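PDB 3M3I: putative uncharacterized protein from Leishmania major, which is of unknown function but belongs to the DUF985 family of the cupin superfamily and probably adopts the small beta-barrel fold of that group. Local coordinates for residues A46-N51 against R56-T61; Q93-L98 against I206-Y211; R133-A138 against G164-A169. One frame throughout, in Å; residues are numbered along the deposited sequence.

Contact 1: A46-N51 against R56-T61; sequences AHKVDN and RRHAYT
Val-49 and Arg-57 face each other as a hydrogen-bonded antiparallel pair, the middle of a short beta hairpin formed by strands 48-50 and 56-67. Val-49 N donates to Arg-57 O at 2.7 Å, and Arg-57 N returns a bond to Val-49 O at 2.8 Å, both nearly straight. Two residues further from the turn, just past the paired stretch, Ala-59 N reaches His-47 O at 2.9 Å. On the face carrying Asp-50 and Arg-56, the arginine bends at chi2 and chi3 (-65° and -75°) and folds back over the partner strand. One guanidinium face then lies over the backbone of Lys-48 and Val-49, while NH1 forms a salt bridge with Asp-50 OD1 at 3.6 Å, the two charged planes steeply inclined. The opposite face of the sheet carries Val-49, whose CG1 lies 4.2 Å from Ala-59 CB, and the side chain of Arg-57. That guanidinium gives NH1 to Arg-56 O at 2.7 Å in a bent bond, from above the carbonyl plane, and NE to Asp-186 in a salt bridge. His-47 NE2 binds Asp-50 O of the second subunit, and the reciprocal bond also forms. The hairpin thus couples backbone pairing to charge pairing within the subunit interface.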
loop_
_atom_site.group_PDB
_atom_site.type_symbol
_atom_site.label_atom_id
_atom_site.label_comp_id
_atom_site.label_asym_id
_atom_site.label_seq_id
_atom_site.Cartn_x
_atom_site.Cartn_y
_atom_site.Cartn_z
ATOM N N ALA A 46 -8.738 -2.958 13.095
ATOM C CA ALA A 46 -9.526 -3.253 14.287
ATOM C C ALA A 46 -9.410 -4.730 14.681
ATOM O O ALA A 46 -9.521 -5.067 15.856
ATOM C CB ALA A 46 -10.980 -2.889 14.046
ATOM N N HIS A 47 -9.180 -5.591 13.685
ATOM C CA HIS A 47 -9.218 -7.049 13.831
ATOM C C HIS A 47 -7.814 -7.599 14.098
ATOM O O HIS A 47 -6.868 -7.268 13.387
ATOM C CB HIS A 47 -9.796 -7.653 12.547
ATOM C CG HIS A 47 -9.794 -9.154 12.501
ATOM N ND1 HIS A 47 -10.737 -9.923 13.147
ATOM C CD2 HIS A 47 -8.994 -10.023 11.837
ATOM C CE1 HIS A 47 -10.502 -11.198 12.907
ATOM N NE2 HIS A 47 -9.453 -11.288 12.110
ATOM N N LYS A 48 -7.697 -8.433 15.127
ATOM C CA LYS A 48 -6.427 -9.028 15.527
ATOM C C LYS A 48 -6.268 -10.461 15.000
ATOM O O LYS A 48 -7.242 -11.198 14.867
ATOM C CB LYS A 48 -6.320 -9.049 17.055
ATOM C CG LYS A 48 -6.157 -7.682 17.708
ATOM C CD LYS A 48 -5.365 -7.806 19.014
ATOM C CE LYS A 48 -4.907 -6.454 19.588
ATOM N NZ LYS A 48 -5.596 -6.052 20.868
ATOM N N VAL A 49 -5.024 -10.845 14.726
ATOM C CA VAL A 49 -4.718 -12.156 14.170
ATOM C C VAL A 49 -3.469 -12.691 14.858
ATOM O O VAL A 49 -2.788 -11.950 15.568
ATOM C CB VAL A 49 -4.497 -12.089 12.612
ATOM C CG1 VAL A 49 -5.677 -11.482 11.949
ATOM C CG2 VAL A 49 -3.250 -11.268 12.246
ATOM N N ASP A 50 -3.184 -13.973 14.643
ATOM C CA ASP A 50 -1.932 -14.589 15.064
ATOM C C ASP A 50 -0.881 -14.429 13.962
ATOM O O ASP A 50 -1.124 -14.759 12.785
ATOM C CB ASP A 50 -2.138 -16.081 15.364
ATOM C CG ASP A 50 -2.861 -16.336 16.700
ATOM O OD1 ASP A 50 -2.632 -15.607 17.698
ATOM O OD2 ASP A 50 -3.637 -17.307 16.766
ATOM N N ASN A 51 0.286 -13.917 14.332
ATOM C CA ASN A 51 1.365 -13.735 13.369
ATOM C C ASN A 51 2.173 -15.036 13.106
ATOM O O ASN A 51 1.816 -16.112 13.572
ATOM C CB ASN A 51 2.277 -12.584 13.829
ATOM C CG ASN A 51 3.069 -12.949 15.040
ATOM O OD1 ASN A 51 2.900 -14.050 15.575
ATOM N ND2 ASN A 51 3.949 -12.053 15.486
ATOM N N ARG A 56 -0.418 -12.340 19.071
ATOM C CA ARG A 56 -1.548 -11.515 18.643
ATOM C C ARG A 56 -1.080 -10.161 18.141
ATOM O O ARG A 56 -0.381 -9.419 18.847
ATOM C CB ARG A 56 -2.560 -11.313 19.775
ATOM C CG ARG A 56 -3.133 -12.608 20.326
ATOM C CD ARG A 56 -3.962 -13.363 19.306
ATOM N NE ARG A 56 -5.266 -12.745 19.094
ATOM C CZ ARG A 56 -6.174 -13.195 18.236
ATOM N NH1 ARG A 56 -5.918 -14.257 17.500
ATOM N NH2 ARG A 56 -7.336 -12.572 18.105
ATOM N N ARG A 57 -1.472 -9.861 16.905
ATOM C CA ARG A 57 -1.103 -8.631 16.218
ATOM C C ARG A 57 -2.319 -8.135 15.464
ATOM O O ARG A 57 -3.260 -8.896 15.228
ATOM C CB ARG A 57 0.018 -8.905 15.246
ATOM C CG ARG A 57 1.306 -9.397 15.887
ATOM C CD ARG A 57 2.128 -8.262 16.468
ATOM N NE ARG A 57 3.333 -8.766 17.129
ATOM C CZ ARG A 57 3.392 -9.157 18.405
ATOM N NH1 ARG A 57 2.317 -9.100 19.184
ATOM N NH2 ARG A 57 4.540 -9.613 18.905
ATOM N N HIS A 58 -2.327 -6.858 15.118
ATOM C CA HIS A 58 -3.325 -6.326 14.200
ATOM C C HIS A 58 -3.169 -7.021 12.839
ATOM O O HIS A 58 -2.050 -7.353 12.445
ATOM C CB HIS A 58 -3.147 -4.806 14.030
ATOM C CG HIS A 58 -3.359 -4.030 15.296
ATOM N ND1 HIS A 58 -2.321 -3.633 16.112
ATOM C CD2 HIS A 58 -4.494 -3.605 15.897
ATOM C CE1 HIS A 58 -2.816 -2.986 17.155
ATOM N NE2 HIS A 58 -4.134 -2.956 17.046
ATOM N N ALA A 59 -4.281 -7.252 12.139
ATOM C CA ALA A 59 -4.223 -7.821 10.796
ATOM C C ALA A 59 -3.148 -7.116 9.982
ATOM O O ALA A 59 -2.274 -7.756 9.413
ATOM C CB ALA A 59 -5.569 -7.716 10.086
ATOM N N TYR A 60 -3.241 -5.790 9.938
ATOM C CA TYR A 60 -2.255 -4.946 9.281
ATOM C C TYR A 60 -2.074 -3.652 10.062
ATOM O O TYR A 60 -2.915 -3.277 10.869
ATOM C CB TYR A 60 -2.687 -4.615 7.858
ATOM C CG TYR A 60 -3.898 -3.713 7.800
ATOM C CD1 TYR A 60 -3.766 -2.344 7.691
ATOM C CD2 TYR A 60 -5.175 -4.233 7.875
ATOM C CE1 TYR A 60 -4.870 -1.525 7.660
ATOM C CE2 TYR A 60 -6.293 -3.408 7.843
ATOM C CZ TYR A 60 -6.129 -2.054 7.739
ATOM O OH TYR A 60 -7.231 -1.236 7.704
ATOM N N THR A 61 -0.956 -2.993 9.802
ATOM C CA THR A 61 -0.662 -1.659 10.272
ATOM C C THR A 61 -0.045 -0.967 9.076
ATOM O O THR A 61 0.618 -1.615 8.281
ATOM C CB THR A 61 0.325 -1.669 11.460
ATOM O OG1 THR A 61 1.517 -2.358 11.097
ATOM C CG2 THR A 61 -0.279 -2.356 12.689
#

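Contact 2: Q93-L98 against I206-Y211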
loop_
_atom_site.group_PDB
_atom_site.type_symbol
_atom_site.label_atom_id
_atom_site.label_comp_id
_atom_site.label_asym_id
_atom_site.label_seq_id
_atom_site.Cartn_x
_atom_site.Cartn_y
_atom_site.Cartn_z
ATOM N N GLN A 93 15.722 3.064 -3.061
ATOM C CA GLN A 93 16.506 1.859 -3.230
ATOM C C GLN A 93 16.418 1.029 -1.968
ATOM O O GLN A 93 16.830 1.468 -0.890
ATOM C CB GLN A 93 17.957 2.173 -3.565
ATOM C CG GLN A 93 18.733 0.938 -3.960
ATOM C CD GLN A 93 20.156 1.224 -4.357
ATOM O OE1 GLN A 93 20.457 2.258 -4.934
ATOM N NE2 GLN A 93 21.038 0.290 -4.066
ATOM N N LEU A 94 15.851 -0.161 -2.119
ATOM C CA LEU A 94 15.677 -1.102 -1.042
ATOM C C LEU A 94 16.836 -2.080 -1.121
ATOM O O LEU A 94 17.139 -2.604 -2.197
ATOM C CB LEU A 94 14.358 -1.864 -1.191
ATOM C CG LEU A 94 13.100 -1.250 -0.604
ATOM C CD1 LEU A 94 11.871 -1.978 -1.119
ATOM C CD2 LEU A 94 13.179 -1.347 0.916
ATOM N N HIS A 95 17.468 -2.322 0.017
ATOM C CA HIS A 95 18.590 -3.238 0.125
ATOM C C HIS A 95 18.100 -4.429 0.921
ATOM O O HIS A 95 18.003 -4.341 2.141
ATOM C CB HIS A 95 19.756 -2.558 0.856
ATOM C CG HIS A 95 20.238 -1.303 0.194
ATOM N ND1 HIS A 95 21.515 -1.166 -0.306
ATOM C CD2 HIS A 95 19.614 -0.125 -0.040
ATOM C CE1 HIS A 95 21.654 0.042 -0.818
ATOM N NE2 HIS A 95 20.512 0.690 -0.676
ATOM N N VAL A 96 17.798 -5.531 0.255
ATOM C CA VAL A 96 17.125 -6.665 0.890
ATOM C C VAL A 96 18.026 -7.905 0.931
ATOM O O VAL A 96 18.368 -8.452 -0.111
ATOM C CB VAL A 96 15.820 -7.023 0.126
ATOM C CG1 VAL A 96 15.080 -8.153 0.810
ATOM C CG2 VAL A 96 14.910 -5.808 0.004
ATOM N N ILE A 97 18.412 -8.353 2.124
ATOM C CA ILE A 97 19.082 -9.641 2.259
ATOM C C ILE A 97 18.017 -10.645 2.702
ATOM O O ILE A 97 17.466 -10.519 3.781
ATOM C CB ILE A 97 20.237 -9.621 3.280
ATOM C CG1 ILE A 97 21.181 -8.436 3.038
ATOM C CG2 ILE A 97 20.998 -10.938 3.209
ATOM C CD1 ILE A 97 22.003 -8.029 4.256
ATOM N N LEU A 98 17.702 -11.618 1.858
ATOM C CA LEU A 98 16.621 -12.560 2.148
ATOM C C LEU A 98 17.135 -13.660 3.046
ATOM O O LEU A 98 18.271 -14.062 2.903
ATOM C CB LEU A 98 16.086 -13.188 0.857
ATOM C CG LEU A 98 15.640 -12.263 -0.272
ATOM C CD1 LEU A 98 15.423 -13.093 -1.538
ATOM C CD2 LEU A 98 14.366 -11.501 0.090
ATOM N N ILE A 206 26.667 -4.218 4.341
ATOM C CA ILE A 206 26.707 -4.093 5.797
ATOM C C ILE A 206 27.327 -2.746 6.207
ATOM O O ILE A 206 26.700 -1.986 6.945
ATOM C CB ILE A 206 27.442 -5.259 6.467
ATOM C CG1 ILE A 206 26.613 -6.541 6.355
ATOM C CG2 ILE A 206 27.705 -4.960 7.949
ATOM C CD1 ILE A 206 27.409 -7.800 6.670
ATOM N N LYS A 207 28.527 -2.455 5.714
ATOM C CA LYS A 207 29.197 -1.189 6.021
ATOM C C LYS A 207 28.496 0.049 5.452
ATOM O O LYS A 207 28.661 1.134 5.974
ATOM C CB LYS A 207 30.669 -1.228 5.574
ATOM C CG LYS A 207 31.561 -2.005 6.560
ATOM C CD LYS A 207 32.996 -2.090 6.106
ATOM C CE LYS A 207 33.863 -2.735 7.192
ATOM N NZ LYS A 207 35.333 -2.514 6.974
ATOM N N GLN A 208 27.719 -0.121 4.384
ATOM C CA GLN A 208 26.940 0.963 3.786
ATOM C C GLN A 208 25.655 1.193 4.565
ATOM O O GLN A 208 25.318 2.332 4.844
ATOM C CB GLN A 208 26.610 0.644 2.320
ATOM C CG GLN A 208 25.707 1.682 1.584
ATOM C CD GLN A 208 25.411 1.286 0.136
ATOM O OE1 GLN A 208 26.201 0.576 -0.506
ATOM N NE2 GLN A 208 24.271 1.737 -0.384
ATOM N N MET A 209 24.951 0.121 4.936
ATOM C CA MET A 209 23.572 0.242 5.470
ATOM C C MET A 209 23.348 -0.063 6.947
ATOM O O MET A 209 22.251 0.168 7.435
ATOM C CB MET A 209 22.610 -0.622 4.648
ATOM C CG MET A 209 22.518 -0.234 3.169
ATOM S SD MET A 209 21.974 1.470 2.905
ATOM C CE MET A 209 20.392 1.485 3.755
ATOM N N ALA A 210 24.335 -0.597 7.657
ATOM C CA ALA A 210 24.160 -0.885 9.084
ATOM C C ALA A 210 24.748 0.226 9.928
ATOM O O ALA A 210 25.740 0.854 9.537
ATOM C CB ALA A 210 24.795 -2.214 9.455
ATOM N N TYR A 211 24.129 0.471 11.082
ATOM C CA TYR A 211 24.641 1.426 12.058
ATOM C C TYR A 211 26.048 1.036 12.483
ATOM O O TYR A 211 26.337 -0.156 12.675
ATOM C CB TYR A 211 23.757 1.468 13.296
ATOM C CG TYR A 211 22.556 2.394 13.216
ATOM C CD1 TYR A 211 22.712 3.768 13.025
ATOM C CD2 TYR A 211 21.263 1.904 13.396
ATOM C CE1 TYR A 211 21.603 4.617 12.989
ATOM C CE2 TYR A 211 20.166 2.737 13.355
ATOM C CZ TYR A 211 20.337 4.085 13.158
ATOM O OH TYR A 211 19.228 4.902 13.134
#
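His-95 meets Met-209 where helix 203-209 packs against the five-stranded antiparallel sheet of this cupin-family chain, a helix-on-sheet contact made near the helix's C-terminal end. The tight part is a Met-aromatic interaction. Met-209 SD sits 3.9 Å from the centroid of the His-95 ring, only 8° off its normal and therefore over the middle of one face. CG of the same methionine rests on that face too, as a CH-pi contact. Bends at chi2 and chi3 (both near -60°) curl the thioether across the imidazole instead of extending it past the rim, bringing CE to 4.2 Å from His-95 CD2. The bond from NE2 to Ser-159 OG on the adjoining strand, with a weak one from ND1 to Tyr-131 OH, would help to set the ring's rotation. These buried nitrogens thus have partners within the sheet layer, while the helix supplies sulfur and carbon.

Toward solvent fewer atoms meet. Gln-208, an exposed residue on the last turn, contributes less than the methionine to the joint surface. With CG anti to the backbone N and the chain extended beyond it, the side chain reaches back to the histidine. Its amide stands nearly perpendicular to the ring, the planes 82° apart, and makes one close, oblique approach that is not a hydrogen bond: NE2 lies 3.1 Å from the ring carbon His-95 CE1.

Contact 3: R133-A138 against G164-A169; sequences RVLVGA and GADGQA
The end of strand 130-136 (residues 133-136) runs past a type I beta turn from Gly-164 to Gly-167, closed by Gly-167 N bonding to Gly-164 O at 3.0 Å, and the two backbones stay well apart, with Leu-135 CA and Asp-166 CA 9.3 Å from each other. Side chains span this separation. Leu-135 projects from the strand and Asp-166 from the turn, crossing at about a right angle, and the touching is done by a single carboxylate oxygen set against the leucine's branched end. Asp-166 OD2 lies 3.5 Å from Leu-135 CD2 and 3.9 Å from Leu-135 CD1, a van der Waals contact between an oxygen and two methyl groups. In Asp-166 the carboxylate carbon CG is turned anti to the carbonyl carbon (chi1 -66°), which sends the group from the turn toward the strand.

In the fold, the strand is the outermost one within this chain at one margin of the five-stranded antiparallel sheet, beside strand 92-98, whereas the turn belongs to the long loop joining strand 155-159 to strand 172-179. Beyond the turn, Asp-90 holds the loop through OD1, which accepts hydrogen bonds from the backbone N of both Gln-168 and Ala-169.

The aspartate also has an opposite charge nearby. Arg-133, two residues before the leucine, extends its chain with chi1 through chi3 all near 180°, bringing Arg-133 NH2 to 4.3 Å from Asp-166 OD2. That is too long for a salt bridge, so any attraction is probably weak, and the arginine also touches a crystal neighbour, which may influence its position.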
loop_
_atom_site.group_PDB
_atom_site.type_symbol
_atom_site.label_atom_id
_atom_site.label_comp_id
_atom_site.label_asym_id
_atom_site.label_seq_id
_atom_site.Cartn_x
_atom_site.Cartn_y
_atom_site.Cartn_z
ATOM N N ARG A 133 18.940 -5.800 -4.729
ATOM C CA ARG A 133 18.741 -4.363 -4.827
ATOM C C ARG A 133 17.451 -4.120 -5.607
ATOM O O ARG A 133 17.306 -4.577 -6.739
ATOM C CB ARG A 133 19.942 -3.708 -5.521
ATOM C CG ARG A 133 19.792 -2.215 -5.847
ATOM C CD ARG A 133 21.060 -1.681 -6.525
ATOM N NE ARG A 133 20.854 -0.377 -7.153
ATOM C CZ ARG A 133 20.244 -0.179 -8.324
ATOM N NH1 ARG A 133 19.761 -1.203 -9.023
ATOM N NH2 ARG A 133 20.109 1.057 -8.799
ATOM N N VAL A 134 16.508 -3.417 -4.988
ATOM C CA VAL A 134 15.228 -3.115 -5.618
ATOM C C VAL A 134 14.986 -1.613 -5.580
ATOM O O VAL A 134 15.155 -0.982 -4.540
ATOM C CB VAL A 134 14.087 -3.854 -4.901
ATOM C CG1 VAL A 134 12.739 -3.512 -5.503
ATOM C CG2 VAL A 134 14.326 -5.352 -4.949
ATOM N N LEU A 135 14.616 -1.041 -6.724
ATOM C CA LEU A 135 14.213 0.361 -6.798
ATOM C C LEU A 135 12.701 0.431 -6.758
ATOM O O LEU A 135 12.068 -0.050 -7.656
ATOM C CB LEU A 135 14.706 1.006 -8.086
ATOM C CG LEU A 135 16.214 1.240 -8.206
ATOM C CD1 LEU A 135 16.619 1.406 -9.664
ATOM C CD2 LEU A 135 16.627 2.438 -7.398
ATOM N N VAL A 136 12.132 1.012 -5.707
ATOM C CA VAL A 136 10.694 1.299 -5.636
ATOM C C VAL A 136 10.486 2.671 -6.258
ATOM O O VAL A 136 11.002 3.666 -5.751
ATOM C CB VAL A 136 10.197 1.298 -4.162
ATOM C CG1 VAL A 136 8.746 1.838 -4.052
ATOM C CG2 VAL A 136 10.299 -0.097 -3.589
ATOM N N GLY A 137 9.759 2.726 -7.374
ATOM C CA GLY A 137 9.648 3.983 -8.145
ATOM C C GLY A 137 8.606 3.914 -9.245
ATOM O O GLY A 137 7.929 2.891 -9.392
ATOM N N ALA A 138 8.486 4.998 -10.014
ATOM C CA ALA A 138 7.430 5.143 -11.028
ATOM C C ALA A 138 7.922 5.089 -12.482
ATOM O O ALA A 138 7.116 5.170 -13.412
ATOM C CB ALA A 138 6.658 6.450 -10.794
ATOM N N GLY A 164 22.701 12.238 -9.890
ATOM C CA GLY A 164 22.365 11.409 -11.047
ATOM C C GLY A 164 20.864 11.263 -11.255
ATOM O O GLY A 164 20.061 11.907 -10.568
ATOM N N ALA A 165 20.493 10.401 -12.206
ATOM C CA ALA A 165 19.082 10.173 -12.576
ATOM C C ALA A 165 18.178 9.780 -11.395
ATOM O O ALA A 165 17.008 10.158 -11.368
ATOM C CB ALA A 165 18.990 9.120 -13.680
ATOM N N ASP A 166 18.719 9.022 -10.442
ATOM C CA ASP A 166 17.965 8.555 -9.273
ATOM C C ASP A 166 17.962 9.539 -8.091
ATOM O O ASP A 166 17.391 9.230 -7.033
ATOM C CB ASP A 166 18.549 7.233 -8.763
ATOM C CG ASP A 166 18.374 6.083 -9.735
ATOM O OD1 ASP A 166 18.370 6.311 -10.966
ATOM O OD2 ASP A 166 18.269 4.934 -9.245
ATOM N N GLY A 167 18.608 10.696 -8.254
ATOM C CA GLY A 167 18.753 11.662 -7.167
ATOM C C GLY A 167 18.584 13.111 -7.584
ATOM O O GLY A 167 19.541 13.877 -7.565
ATOM N N GLN A 168 17.357 13.482 -7.943
ATOM C CA GLN A 168 17.038 14.852 -8.359
ATOM C C GLN A 168 16.203 15.610 -7.325
ATOM O O GLN A 168 16.405 16.814 -7.120
ATOM C CB GLN A 168 16.296 14.842 -9.707
ATOM N N ALA A 169 15.271 14.905 -6.693
ATOM C CA ALA A 169 14.309 15.508 -5.771
ATOM C C ALA A 169 14.800 15.578 -4.317
ATOM O O ALA A 169 14.277 16.360 -3.529
ATOM C CB ALA A 169 12.986 14.750 -5.844
#

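Contact 1 comes first along the chain and stands apart: its centre lies about 28 Å from that of contact 2 and about 32 Å from that of contact 3, across the centre of the chain from both. It belongs to the seven-stranded antiparallel sheet and adjoins the second subunit. Contacts 2 and 3 have centres about 16 Å apart and share the five-stranded sheet, where strands 92-98 and 130-136 are neighbours. Leu-94 N lies 2.6 Å from Val-134 O, a probable hydrogen bond joining them directly. Both segments of contact 3 fall between those of contact 2 in sequence. One sheet therefore receives the C-terminal helix and a surface loop, while the other carries the dimer-facing hairpin.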